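Local coordinates for protein arylesterase (Sulfolobus solfataricus, PDB 5L2P) that hydrolyses aromatic esters, p-nitrophenyl esters of fatty acids and organophosphates such as paraoxon, acting as a serine esterase of broad specificity, at residues A[63-68]-A[93-98]; A[79-84]-A[127-132]; A[187-190]-A[194-197]; A[202-207]-A[279-284]; A[216-221]-A[227-232]. All coordinates share one frame; numbering follows the deposited sequence.

Contact 1: residues A[63-68]-A[93-98]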
# COMPACT_ATOMS: atom_id res chain seq x y z
N PRO A 63 -22.80 -31.88 -16.76
CA PRO A 63 -21.93 -32.93 -16.21
C PRO A 63 -21.39 -32.54 -14.82
O PRO A 63 -21.04 -31.40 -14.59
CB PRO A 63 -20.78 -33.04 -17.23
CG PRO A 63 -21.20 -32.24 -18.40
CD PRO A 63 -22.19 -31.21 -17.92
N ILE A 64 -21.32 -33.51 -13.92
CA ILE A 64 -20.69 -33.35 -12.64
C ILE A 64 -19.79 -34.53 -12.30
O ILE A 64 -19.91 -35.58 -12.90
CB ILE A 64 -21.74 -33.17 -11.50
CG1 ILE A 64 -22.68 -34.35 -11.45
CG2 ILE A 64 -22.54 -31.90 -11.74
CD1 ILE A 64 -23.54 -34.34 -10.19
N ARG A 65 -18.88 -34.32 -11.35
CA ARG A 65 -18.08 -35.40 -10.81
C ARG A 65 -18.23 -35.37 -9.29
O ARG A 65 -18.02 -34.34 -8.66
CB ARG A 65 -16.62 -35.25 -11.21
CG ARG A 65 -15.78 -36.50 -10.89
CD ARG A 65 -14.28 -36.37 -11.24
NE ARG A 65 -14.00 -36.04 -12.62
CZ ARG A 65 -13.87 -36.92 -13.59
NH1 ARG A 65 -14.00 -38.21 -13.33
NH2 ARG A 65 -13.61 -36.50 -14.82
N ILE A 66 -18.59 -36.50 -8.70
CA ILE A 66 -18.71 -36.65 -7.26
C ILE A 66 -17.45 -37.31 -6.71
O ILE A 66 -17.10 -38.43 -7.13
CB ILE A 66 -19.86 -37.58 -6.85
CG1 ILE A 66 -21.14 -37.38 -7.69
CG2 ILE A 66 -20.15 -37.41 -5.36
CD1 ILE A 66 -21.54 -35.91 -7.88
N TYR A 67 -16.80 -36.62 -5.74
CA TYR A 67 -15.61 -37.16 -5.08
C TYR A 67 -15.95 -37.65 -3.70
O TYR A 67 -16.52 -36.91 -2.93
CB TYR A 67 -14.53 -36.11 -4.97
CG TYR A 67 -14.05 -35.53 -6.27
CD1 TYR A 67 -14.78 -34.57 -6.95
CD2 TYR A 67 -12.86 -35.92 -6.81
CE1 TYR A 67 -14.32 -34.04 -8.16
CE2 TYR A 67 -12.41 -35.42 -8.02
CZ TYR A 67 -13.14 -34.47 -8.67
OH TYR A 67 -12.69 -33.90 -9.83
N SER A 68 -15.58 -38.89 -3.38
CA SER A 68 -15.69 -39.40 -2.03
C SER A 68 -14.31 -39.47 -1.43
O SER A 68 -13.41 -39.97 -2.07
CB SER A 68 -16.27 -40.79 -2.03
OG SER A 68 -17.50 -40.82 -2.69
N THR A 93 -9.54 -29.76 -15.14
CA THR A 93 -8.49 -28.76 -14.88
C THR A 93 -8.27 -28.48 -13.38
O THR A 93 -7.16 -28.16 -12.98
CB THR A 93 -8.78 -27.42 -15.59
OG1 THR A 93 -10.00 -26.88 -15.10
CG2 THR A 93 -8.83 -27.63 -17.11
N GLU A 94 -9.33 -28.60 -12.59
CA GLU A 94 -9.24 -28.48 -11.16
C GLU A 94 -9.55 -29.78 -10.42
O GLU A 94 -9.92 -29.78 -9.24
CB GLU A 94 -10.14 -27.32 -10.69
CG GLU A 94 -9.54 -25.97 -11.05
CD GLU A 94 -10.34 -24.77 -10.56
OE1 GLU A 94 -11.07 -24.87 -9.54
OE2 GLU A 94 -10.22 -23.70 -11.20
N ASP A 95 -9.36 -30.91 -11.09
CA ASP A 95 -9.56 -32.24 -10.49
C ASP A 95 -8.66 -32.45 -9.27
O ASP A 95 -9.10 -32.96 -8.25
CB ASP A 95 -9.31 -33.31 -11.55
CG ASP A 95 -9.55 -34.73 -11.03
OD1 ASP A 95 -10.70 -35.19 -11.00
OD2 ASP A 95 -8.57 -35.40 -10.65
N ALA A 96 -7.40 -32.07 -9.39
CA ALA A 96 -6.41 -32.21 -8.31
C ALA A 96 -6.78 -31.39 -7.06
O ALA A 96 -6.53 -31.85 -5.93
CB ALA A 96 -5.00 -31.82 -8.79
N ILE A 97 -7.38 -30.22 -7.28
CA ILE A 97 -7.88 -29.41 -6.18
C ILE A 97 -9.03 -30.10 -5.46
O ILE A 97 -9.06 -30.12 -4.21
CB ILE A 97 -8.30 -28.01 -6.60
CG1 ILE A 97 -7.13 -27.27 -7.28
CG2 ILE A 97 -8.75 -27.21 -5.37
CD1 ILE A 97 -5.81 -27.24 -6.51
N SER A 98 -9.96 -30.66 -6.24
CA SER A 98 -11.14 -31.31 -5.68
C SER A 98 -10.75 -32.48 -4.80
O SER A 98 -11.38 -32.70 -3.78
CB SER A 98 -12.07 -31.79 -6.78
OG SER A 98 -12.40 -30.75 -7.70
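Tyr67 and Ser98 mark the closest backbone approach between strand 61-68 and the start of helix 95-105, with their CA atoms 7.4 Å apart. The contact packs one strand of the alpha/beta hydrolase sheet against the helix that covers it, and Tyr67 carries most of it. Its hydroxyl donates to Asp95 OD1 over 2.6 Å, arriving from above the carboxylate, 42° out of plane. Asp95 CG lies anti to the backbone N (chi1 -178°), which brings OD1 to the edge of the phenol ring. The same oxygen forms a long salt bridge with Arg65 NE at 3.8 Å. Asp95 OD1 lies well out of the guanidinium plane, so this bridge works through charge alone, with no N-H aimed at the oxygen; Arg65 also pairs with Asp52, and Asp95 OD2 with Arg99. Over one face of the phenol lies Ser98 CB, 3.6 Å from the ring centroid in a CH-pi contact, while Ser98 OG is hydrogen-bonded to His80 ND1.

Contact 2: residues A[79-84]-A[127-132]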
# COMPACT_ATOMS: atom_id res chain seq x y z
N MET A 79 -19.64 -27.79 -2.91
CA MET A 79 -19.83 -27.60 -4.34
C MET A 79 -18.63 -26.84 -4.87
O MET A 79 -18.29 -25.76 -4.37
CB MET A 79 -21.06 -26.79 -4.63
CG MET A 79 -22.35 -27.39 -4.12
SD MET A 79 -22.78 -28.94 -4.88
CE MET A 79 -22.85 -28.53 -6.60
N HIS A 80 -17.99 -27.40 -5.90
CA HIS A 80 -16.78 -26.83 -6.43
C HIS A 80 -17.00 -26.33 -7.86
O HIS A 80 -17.35 -27.11 -8.74
CB HIS A 80 -15.66 -27.88 -6.39
CG HIS A 80 -14.35 -27.39 -6.95
ND1 HIS A 80 -13.33 -28.25 -7.30
CD2 HIS A 80 -13.89 -26.14 -7.21
CE1 HIS A 80 -12.30 -27.56 -7.75
NE2 HIS A 80 -12.61 -26.28 -7.70
N PHE A 81 -16.81 -25.04 -8.07
CA PHE A 81 -16.91 -24.44 -9.38
C PHE A 81 -15.51 -24.05 -9.83
O PHE A 81 -14.83 -23.27 -9.13
CB PHE A 81 -17.80 -23.21 -9.32
CG PHE A 81 -19.10 -23.41 -8.56
CD1 PHE A 81 -19.86 -24.54 -8.76
CD2 PHE A 81 -19.56 -22.45 -7.70
CE1 PHE A 81 -21.07 -24.71 -8.11
CE2 PHE A 81 -20.78 -22.60 -7.04
CZ PHE A 81 -21.53 -23.75 -7.23
N HIS A 82 -15.05 -24.59 -10.97
CA HIS A 82 -13.71 -24.28 -11.48
C HIS A 82 -13.60 -22.87 -12.02
O HIS A 82 -14.60 -22.24 -12.31
CB HIS A 82 -13.30 -25.28 -12.60
CG HIS A 82 -14.12 -25.14 -13.85
ND1 HIS A 82 -13.80 -24.24 -14.84
CD2 HIS A 82 -15.25 -25.77 -14.26
CE1 HIS A 82 -14.70 -24.32 -15.82
NE2 HIS A 82 -15.58 -25.25 -15.49
N GLY A 83 -12.38 -22.38 -12.14
CA GLY A 83 -12.10 -21.09 -12.77
C GLY A 83 -11.77 -21.22 -14.26
O GLY A 83 -12.02 -22.27 -14.87
N GLY A 84 -11.18 -20.18 -14.83
CA GLY A 84 -10.89 -20.12 -16.25
C GLY A 84 -11.59 -18.98 -16.99
O GLY A 84 -11.89 -19.11 -18.19
N TYR A 127 -26.47 -19.58 -13.35
CA TYR A 127 -27.64 -20.46 -13.17
C TYR A 127 -27.32 -21.95 -13.25
O TYR A 127 -27.97 -22.74 -12.55
CB TYR A 127 -28.76 -20.07 -14.12
CG TYR A 127 -29.43 -18.79 -13.70
CD1 TYR A 127 -30.15 -18.74 -12.50
CD2 TYR A 127 -29.34 -17.63 -14.46
CE1 TYR A 127 -30.75 -17.56 -12.08
CE2 TYR A 127 -29.96 -16.45 -14.06
CZ TYR A 127 -30.65 -16.43 -12.86
OH TYR A 127 -31.27 -15.30 -12.42
N ASP A 128 -26.33 -22.33 -14.07
CA ASP A 128 -25.90 -23.73 -14.10
C ASP A 128 -25.36 -24.15 -12.75
O ASP A 128 -25.65 -25.26 -12.28
CB ASP A 128 -24.81 -23.98 -15.17
CG ASP A 128 -25.37 -24.12 -16.58
OD1 ASP A 128 -26.59 -24.02 -16.78
OD2 ASP A 128 -24.56 -24.27 -17.51
N CYS A 129 -24.55 -23.28 -12.13
CA CYS A 129 -23.96 -23.59 -10.85
C CYS A 129 -25.02 -23.62 -9.77
O CYS A 129 -24.98 -24.47 -8.88
CB CYS A 129 -22.86 -22.61 -10.51
SG CYS A 129 -21.34 -22.73 -11.50
N PHE A 130 -26.00 -22.71 -9.86
CA PHE A 130 -27.03 -22.63 -8.82
C PHE A 130 -27.95 -23.83 -8.90
O PHE A 130 -28.27 -24.41 -7.86
CB PHE A 130 -27.82 -21.32 -8.92
CG PHE A 130 -28.97 -21.22 -7.97
CD1 PHE A 130 -28.75 -21.03 -6.61
CD2 PHE A 130 -30.30 -21.28 -8.43
CE1 PHE A 130 -29.82 -20.90 -5.73
CE2 PHE A 130 -31.37 -21.16 -7.55
CZ PHE A 130 -31.14 -20.97 -6.19
N ASN A 131 -28.36 -24.21 -10.11
CA ASN A 131 -29.16 -25.45 -10.32
C ASN A 131 -28.46 -26.71 -9.84
O ASN A 131 -29.12 -27.63 -9.36
CB ASN A 131 -29.60 -25.62 -11.79
CG ASN A 131 -30.62 -24.57 -12.22
OD1 ASN A 131 -31.36 -24.01 -11.39
ND2 ASN A 131 -30.64 -24.26 -13.51
N ALA A 132 -27.14 -26.77 -9.98
CA ALA A 132 -26.37 -27.89 -9.42
C ALA A 132 -26.44 -27.93 -7.86
O ALA A 132 -26.49 -29.00 -7.28
CB ALA A 132 -24.94 -27.83 -9.90
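Phe81, just ahead of the His82-Gly83-Gly84 motif that by similarity forms the oxyanion hole, meets Cys129 of helix 124-138. The sulfur lies over the face of the Phe81 ring, 3.8 Å from its centroid and 21° off the normal, a Cys sulfur-aromatic contact. Cys129 CB shares that face: it is 3.7 Å from Phe81 CZ, toward the rim, whereas SG is nearest CD1, at 3.6 Å. With Phe81 CG anti to its carbonyl carbon (chi1 -46°), the ring is directed at the helix. Two residues earlier on the strand, Met79 bends at chi2 and chi3, and this curl leaves its methyl CE 4.0 Å from Ala132 CB. In the motif itself, His82 ND1 donates to Gly83 O over 2.7 Å with an N-H...O angle of 165°, which ties the side chain to the motif's own backbone. Strand 77-81 lies between strands 108-112 and 150-155 of the sheet; Phe81 also touches Thr165 of helix 157-171, whose Leu161 packs on Cys129.

Contact 3: residues A[187-190]-A[194-197]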
# COMPACT_ATOMS: atom_id res chain seq x y z
N TYR A 187 -15.92 -7.53 -9.40
CA TYR A 187 -16.17 -6.15 -9.83
C TYR A 187 -15.28 -5.76 -11.02
O TYR A 187 -14.18 -6.31 -11.19
CB TYR A 187 -15.88 -5.17 -8.65
CG TYR A 187 -16.31 -3.75 -8.92
CD1 TYR A 187 -17.66 -3.45 -9.15
CD2 TYR A 187 -15.39 -2.70 -8.96
CE1 TYR A 187 -18.07 -2.16 -9.45
CE2 TYR A 187 -15.81 -1.38 -9.19
CZ TYR A 187 -17.16 -1.12 -9.44
OH TYR A 187 -17.65 0.15 -9.73
N LEU A 188 -15.73 -4.81 -11.82
CA LEU A 188 -14.89 -4.19 -12.84
C LEU A 188 -14.01 -3.13 -12.19
O LEU A 188 -14.30 -1.94 -12.22
CB LEU A 188 -15.72 -3.56 -13.96
CG LEU A 188 -14.93 -3.20 -15.22
CD1 LEU A 188 -14.61 -4.46 -16.05
CD2 LEU A 188 -15.74 -2.21 -16.03
N ASP A 189 -12.94 -3.58 -11.57
CA ASP A 189 -12.02 -2.70 -10.87
C ASP A 189 -11.02 -2.04 -11.79
O ASP A 189 -10.16 -2.70 -12.31
CB ASP A 189 -11.28 -3.51 -9.81
CG ASP A 189 -10.21 -2.74 -9.11
OD1 ASP A 189 -10.32 -1.51 -8.94
OD2 ASP A 189 -9.25 -3.40 -8.70
N LEU A 190 -11.12 -0.73 -11.96
CA LEU A 190 -10.13 0.03 -12.73
C LEU A 190 -9.19 0.88 -11.87
O LEU A 190 -8.16 1.37 -12.36
CB LEU A 190 -10.85 0.93 -13.71
CG LEU A 190 -11.82 0.21 -14.66
CD1 LEU A 190 -12.50 1.19 -15.57
CD2 LEU A 190 -11.17 -0.90 -15.49
N SER A 194 -3.50 -2.94 -6.98
CA SER A 194 -3.20 -4.29 -7.43
C SER A 194 -3.52 -4.43 -8.94
O SER A 194 -2.71 -4.98 -9.65
CB SER A 194 -3.98 -5.33 -6.60
OG SER A 194 -5.35 -5.29 -6.83
N MET A 195 -4.65 -3.89 -9.38
CA MET A 195 -5.07 -3.98 -10.75
C MET A 195 -4.09 -3.30 -11.70
O MET A 195 -3.62 -3.91 -12.69
CB MET A 195 -6.48 -3.40 -10.93
CG MET A 195 -6.97 -3.43 -12.40
SD MET A 195 -7.10 -5.08 -13.14
CE MET A 195 -8.42 -5.79 -12.16
N ASN A 196 -3.71 -2.07 -11.36
CA ASN A 196 -2.86 -1.29 -12.24
C ASN A 196 -1.42 -1.77 -12.26
O ASN A 196 -0.75 -1.64 -13.26
CB ASN A 196 -2.95 0.19 -11.84
CG ASN A 196 -4.25 0.81 -12.27
OD1 ASN A 196 -4.42 1.11 -13.44
ND2 ASN A 196 -5.21 0.97 -11.37
N ARG A 197 -0.95 -2.34 -11.16
CA ARG A 197 0.43 -2.76 -11.04
C ARG A 197 0.67 -4.15 -11.53
O ARG A 197 1.75 -4.44 -12.07
CB ARG A 197 0.87 -2.68 -9.57
CG ARG A 197 1.03 -1.30 -8.98
CD ARG A 197 1.45 -1.33 -7.51
NE ARG A 197 1.88 0.02 -7.14
CZ ARG A 197 2.06 0.47 -5.91
NH1 ARG A 197 1.81 -0.29 -4.87
NH2 ARG A 197 2.48 1.70 -5.75
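Met195 lies along Asp189, the two side chains running past each other in opposite directions. Starting at the backbone, Met195 CB sits 3.6 Å from Asp189 OD2. The next atom, CG, is anti to the backbone N (chi1 178°) and comes to 3.3 Å from the carbonyl oxygen Asp189 O. Bends of like sense at chi2 and chi3 then curl the chain round that oxygen, with SD 4.0 Å and the methyl CE 3.5 Å from Asp189 O, so CG, SD and CE all pack against it. Within the alpha/beta hydrolase fold, segment 187-190 belongs to the loop leaving strand 178-182, and short helix 193-197 follows it; Leu188 centres an inverse gamma turn. Asp189 OD2 is hydrogen-bonded to Ser192 OG, in the turn between the segments. One residue on from Met195, Asn196 ND2 donates to Leu190 O over 3.1 Å at an N-H...O angle of 158°, from 42° above the carbonyl plane, and also bonds Ser192 O. Without the Asn196 amide, as with an alanine here, Leu190 O and Ser192 O would probably both lose the donor they share. Tyr187 OH reaches Leu188 O of the second subunit.

Contact 4: residues A[202-207]-A[279-284]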
# COMPACT_ATOMS: atom_id res chain seq x y z
N TYR A 202 2.28 -11.22 -14.84
CA TYR A 202 2.02 -12.04 -13.70
C TYR A 202 0.88 -13.00 -14.03
O TYR A 202 -0.07 -13.14 -13.27
CB TYR A 202 1.63 -11.18 -12.51
CG TYR A 202 2.66 -10.14 -12.11
CD1 TYR A 202 3.69 -10.43 -11.24
CD2 TYR A 202 2.59 -8.88 -12.59
CE1 TYR A 202 4.60 -9.47 -10.87
CE2 TYR A 202 3.47 -7.89 -12.23
CZ TYR A 202 4.48 -8.20 -11.35
OH TYR A 202 5.40 -7.22 -10.97
N PHE A 203 1.05 -13.68 -15.18
CA PHE A 203 0.15 -14.71 -15.70
C PHE A 203 -1.21 -14.18 -16.10
O PHE A 203 -1.56 -14.24 -17.28
CB PHE A 203 0.02 -15.88 -14.73
CG PHE A 203 -0.89 -16.95 -15.24
CD1 PHE A 203 -0.45 -17.88 -16.20
CD2 PHE A 203 -2.21 -16.99 -14.84
CE1 PHE A 203 -1.30 -18.86 -16.68
CE2 PHE A 203 -3.07 -17.97 -15.33
CZ PHE A 203 -2.61 -18.91 -16.24
N LEU A 204 -1.98 -13.70 -15.13
CA LEU A 204 -3.31 -13.15 -15.38
C LEU A 204 -3.22 -11.79 -16.06
O LEU A 204 -3.25 -10.75 -15.36
CB LEU A 204 -4.10 -12.96 -14.07
CG LEU A 204 -5.56 -12.58 -14.22
CD1 LEU A 204 -6.26 -13.59 -15.12
CD2 LEU A 204 -6.26 -12.58 -12.87
N ASP A 205 -3.10 -11.79 -17.38
CA ASP A 205 -2.96 -10.56 -18.12
C ASP A 205 -4.30 -9.94 -18.49
O ASP A 205 -5.02 -10.48 -19.27
CB ASP A 205 -2.12 -10.76 -19.38
CG ASP A 205 -0.68 -11.13 -19.07
OD1 ASP A 205 0.04 -10.36 -18.44
OD2 ASP A 205 -0.26 -12.21 -19.52
N ILE A 206 -4.55 -8.73 -17.98
CA ILE A 206 -5.82 -8.02 -18.12
C ILE A 206 -5.65 -6.69 -18.85
O ILE A 206 -4.79 -5.91 -18.51
CB ILE A 206 -6.41 -7.74 -16.73
CG1 ILE A 206 -6.59 -9.05 -15.97
CG2 ILE A 206 -7.74 -6.99 -16.83
CD1 ILE A 206 -7.05 -8.85 -14.53
N ASN A 207 -6.44 -6.43 -19.88
CA ASN A 207 -6.49 -5.13 -20.55
C ASN A 207 -7.59 -4.28 -19.97
O ASN A 207 -8.61 -4.81 -19.50
CB ASN A 207 -6.70 -5.28 -22.07
CG ASN A 207 -5.44 -5.75 -22.79
OD1 ASN A 207 -4.34 -5.22 -22.54
ND2 ASN A 207 -5.58 -6.74 -23.68
N ASN A 279 2.92 -14.61 -4.14
CA ASN A 279 2.21 -15.43 -5.08
C ASN A 279 1.36 -14.66 -6.01
O ASN A 279 0.92 -13.57 -5.69
CB ASN A 279 1.37 -16.48 -4.38
CG ASN A 279 2.19 -17.69 -3.94
OD1 ASN A 279 2.27 -18.72 -4.64
ND2 ASN A 279 2.89 -17.53 -2.85
N VAL A 280 1.20 -15.22 -7.21
CA VAL A 280 0.42 -14.60 -8.25
C VAL A 280 -0.96 -15.23 -8.24
O VAL A 280 -1.26 -16.05 -7.40
CB VAL A 280 1.11 -14.71 -9.63
CG1 VAL A 280 2.47 -14.01 -9.58
CG2 VAL A 280 1.22 -16.16 -10.11
N HIS A 281 -1.80 -14.81 -9.15
CA HIS A 281 -3.17 -15.28 -9.22
C HIS A 281 -3.26 -16.80 -9.24
O HIS A 281 -2.58 -17.48 -10.02
CB HIS A 281 -3.83 -14.70 -10.46
CG HIS A 281 -5.22 -15.18 -10.69
ND1 HIS A 281 -6.30 -14.74 -9.95
CD2 HIS A 281 -5.72 -16.05 -11.59
CE1 HIS A 281 -7.40 -15.32 -10.39
NE2 HIS A 281 -7.07 -16.13 -11.37
N ALA A 282 -4.10 -17.33 -8.36
CA ALA A 282 -4.38 -18.79 -8.27
C ALA A 282 -3.17 -19.63 -7.83
O ALA A 282 -3.21 -20.82 -7.89
CB ALA A 282 -4.97 -19.27 -9.56
N PHE A 283 -2.11 -18.99 -7.35
CA PHE A 283 -0.92 -19.66 -6.84
C PHE A 283 -0.21 -20.48 -7.91
O PHE A 283 0.44 -21.46 -7.63
CB PHE A 283 -1.26 -20.49 -5.59
CG PHE A 283 -2.27 -19.81 -4.68
CD1 PHE A 283 -1.99 -18.61 -4.06
CD2 PHE A 283 -3.54 -20.35 -4.50
CE1 PHE A 283 -2.92 -17.97 -3.26
CE2 PHE A 283 -4.48 -19.72 -3.71
CZ PHE A 283 -4.17 -18.52 -3.09
N LEU A 284 -0.30 -20.01 -9.15
CA LEU A 284 0.35 -20.64 -10.28
C LEU A 284 1.86 -20.58 -10.19
O LEU A 284 2.43 -19.55 -9.79
CB LEU A 284 -0.15 -20.01 -11.57
CG LEU A 284 -1.54 -20.60 -11.89
CD1 LEU A 284 -2.44 -19.58 -12.58
CD2 LEU A 284 -1.44 -21.90 -12.70
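His281, the inferred active-site histidine, meets Leu204 across this contact. Leu204 CD2 lies over the centre of the imidazole, 3.6 Å from its centroid and 11° off the normal, a CH-pi contact. Ala282 CB covers the opposite face nearer the rim, so the ring is held between two alkyl groups. His281 CG is anti to the backbone N (chi1 177°), which extends the imidazole toward the Leu204 branch. Both ring nitrogens bond outside the two segments: ND1 to Asp251 OD2 and NE2 to Ser156 OG, geometry consistent with the Ser-His-Asp catalytic triad of an alpha/beta hydrolase. Replacing His281 by alanine would probably leave Ser156 and Asp251 with no bridge between them and Leu204 CD2 without the ring face it rests on. Leu204 itself centres an inverse gamma turn, closed by a weak bond from Asp205 N to Phe203 O. Next to it, Leu284 CD1 sits over one face of the Phe203 ring, 3.6 Å from the centroid and toward the CE2 rim. Val280 CG1 touches the edge of the Tyr202 ring, 4.1 Å from CD1, the two side chains crossing at about a right angle. Leu11 of helix 5-17 packs on Phe203.

Contact 5: residues A[216-221]-A[227-232]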
# COMPACT_ATOMS: atom_id res chain seq x y z
N MET A 216 -16.33 -11.43 -23.65
CA MET A 216 -16.83 -12.71 -24.16
C MET A 216 -17.97 -13.25 -23.31
O MET A 216 -18.88 -13.88 -23.83
CB MET A 216 -15.69 -13.72 -24.17
CG MET A 216 -14.56 -13.30 -25.08
SD MET A 216 -14.68 -14.15 -26.65
CE MET A 216 -13.85 -15.69 -26.22
N TYR A 217 -17.93 -12.98 -22.01
CA TYR A 217 -18.91 -13.49 -21.05
C TYR A 217 -20.17 -12.65 -21.01
O TYR A 217 -21.27 -13.22 -21.04
CB TYR A 217 -18.25 -13.58 -19.68
CG TYR A 217 -19.11 -14.14 -18.58
CD1 TYR A 217 -19.78 -15.34 -18.74
CD2 TYR A 217 -19.22 -13.46 -17.33
CE1 TYR A 217 -20.56 -15.84 -17.71
CE2 TYR A 217 -19.99 -13.96 -16.32
CZ TYR A 217 -20.66 -15.14 -16.51
OH TYR A 217 -21.44 -15.66 -15.49
N ILE A 218 -20.03 -11.32 -20.97
CA ILE A 218 -21.21 -10.44 -20.87
C ILE A 218 -21.89 -10.19 -22.21
O ILE A 218 -21.26 -10.33 -23.26
CB ILE A 218 -20.91 -9.08 -20.18
CG1 ILE A 218 -19.96 -8.23 -21.02
CG2 ILE A 218 -20.40 -9.32 -18.76
CD1 ILE A 218 -19.81 -6.83 -20.46
N ARG A 219 -23.18 -9.86 -22.16
CA ARG A 219 -23.97 -9.62 -23.37
C ARG A 219 -23.75 -8.20 -23.89
O ARG A 219 -23.59 -7.98 -25.07
CB ARG A 219 -25.45 -9.83 -23.08
CG ARG A 219 -25.78 -11.26 -22.68
CD ARG A 219 -27.16 -11.40 -22.08
NE ARG A 219 -27.21 -10.79 -20.75
CZ ARG A 219 -28.25 -10.85 -19.95
NH1 ARG A 219 -29.33 -11.49 -20.33
NH2 ARG A 219 -28.20 -10.28 -18.76
N ASP A 220 -23.80 -7.24 -22.98
CA ASP A 220 -23.55 -5.84 -23.29
C ASP A 220 -23.13 -5.10 -22.02
O ASP A 220 -23.05 -5.71 -20.93
CB ASP A 220 -24.79 -5.20 -23.92
CG ASP A 220 -26.02 -5.28 -23.03
OD1 ASP A 220 -25.98 -4.80 -21.88
OD2 ASP A 220 -27.04 -5.82 -23.50
N GLU A 221 -22.89 -3.79 -22.16
CA GLU A 221 -22.36 -2.98 -21.07
C GLU A 221 -23.30 -2.86 -19.84
O GLU A 221 -22.83 -2.57 -18.74
CB GLU A 221 -21.96 -1.60 -21.57
CG GLU A 221 -23.10 -0.65 -21.95
CD GLU A 221 -23.65 -0.84 -23.37
OE1 GLU A 221 -23.59 -2.00 -23.92
OE2 GLU A 221 -24.15 0.17 -23.92
N PRO A 227 -25.55 -7.24 -10.29
CA PRO A 227 -24.90 -7.84 -9.12
C PRO A 227 -24.52 -9.33 -9.29
O PRO A 227 -23.59 -9.78 -8.65
CB PRO A 227 -25.92 -7.65 -7.99
CG PRO A 227 -26.85 -6.60 -8.47
CD PRO A 227 -26.89 -6.72 -9.97
N LEU A 228 -25.22 -10.08 -10.15
CA LEU A 228 -24.82 -11.47 -10.42
C LEU A 228 -23.52 -11.56 -11.22
O LEU A 228 -22.87 -12.60 -11.20
CB LEU A 228 -25.91 -12.24 -11.17
CG LEU A 228 -27.26 -12.34 -10.44
CD1 LEU A 228 -28.29 -13.11 -11.27
CD2 LEU A 228 -27.15 -12.98 -9.07
N PHE A 229 -23.16 -10.50 -11.93
CA PHE A 229 -21.87 -10.42 -12.57
C PHE A 229 -20.84 -9.79 -11.64
O PHE A 229 -19.71 -10.31 -11.50
CB PHE A 229 -21.97 -9.63 -13.86
CG PHE A 229 -20.64 -9.25 -14.43
CD1 PHE A 229 -19.84 -10.18 -15.05
CD2 PHE A 229 -20.20 -7.94 -14.39
CE1 PHE A 229 -18.63 -9.83 -15.58
CE2 PHE A 229 -18.99 -7.57 -14.91
CZ PHE A 229 -18.19 -8.52 -15.51
N SER A 230 -21.22 -8.66 -11.03
CA SER A 230 -20.37 -7.90 -10.10
C SER A 230 -21.00 -7.82 -8.75
O SER A 230 -21.63 -6.81 -8.42
CB SER A 230 -20.13 -6.48 -10.61
OG SER A 230 -19.21 -6.48 -11.70
N PRO A 231 -20.84 -8.87 -7.95
CA PRO A 231 -21.48 -8.88 -6.63
C PRO A 231 -21.05 -7.75 -5.67
O PRO A 231 -21.76 -7.45 -4.72
CB PRO A 231 -21.08 -10.25 -6.06
CG PRO A 231 -20.00 -10.76 -6.96
CD PRO A 231 -20.22 -10.15 -8.28
N LEU A 232 -19.90 -7.14 -5.93
CA LEU A 232 -19.44 -6.04 -5.09
C LEU A 232 -20.40 -4.82 -5.19
O LEU A 232 -20.49 -4.05 -4.25
CB LEU A 232 -18.01 -5.66 -5.47
CG LEU A 232 -17.25 -4.84 -4.44
CD1 LEU A 232 -17.07 -5.57 -3.12
CD2 LEU A 232 -15.90 -4.45 -5.01
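Phe229 is approached by Ile218 over a face and by Tyr217 at an edge, and these two directions define the contact. Ile218 CG2 stands 3.9 Å from the Phe229 centroid and 21° off the ring normal, a CH-pi contact displaced toward the rim, where CE1 is its nearest atom at 3.7 Å. This methyl branch is anti to the Ile218 carbonyl carbon, while the CG1 branch occupies the position between backbone N and carbonyl carbon (chi1 66°). The Tyr217 ring meets Phe229 differently. Its CE2 lies 4.0 Å from Phe229 CD1, and each atom is near the plane of the other's ring, so the rims meet and no stack forms between the two. The two side chains run antiparallel alongside one another, both leaving the backbone with CG anti to N. Tyr217 ends helix 212-217, Ile218 is the first residue to leave helical angles, and Phe229 comes from the loop that leads on toward strand 242-248. Tyr217 stacks on Trp86, and the Phe229 ring meets that of Phe185. Between the two segments every contact joins carbon to carbon, which implies that the turn beyond the helix is held here by apolar packing of buried side chains.

How the contacts relate
Contacts 1 and 2 share the central sheet and alternate along the chain. Their centres are 12 Å apart, and they join directly: Glu94 OE2 bonds Gly83 N, which ties the start of helix 95-105 to the putative oxyanion-hole loop. Contacts 3, 4 and 5 follow later in sequence, contact 5 falling between the two segments of contact 4. Contact 3 touches contact 4 through Met195 and Ile206, and contact 5 through Tyr187 and Ser230, while Tyr127 and Leu228 connect contacts 2 and 5. Contact 2 holds the proposed oxyanion-hole motif and contact 4 the inferred catalytic histidine, about 22 Å apart between centres and about 7 Å between nearest atoms, so the probable active site draws on both.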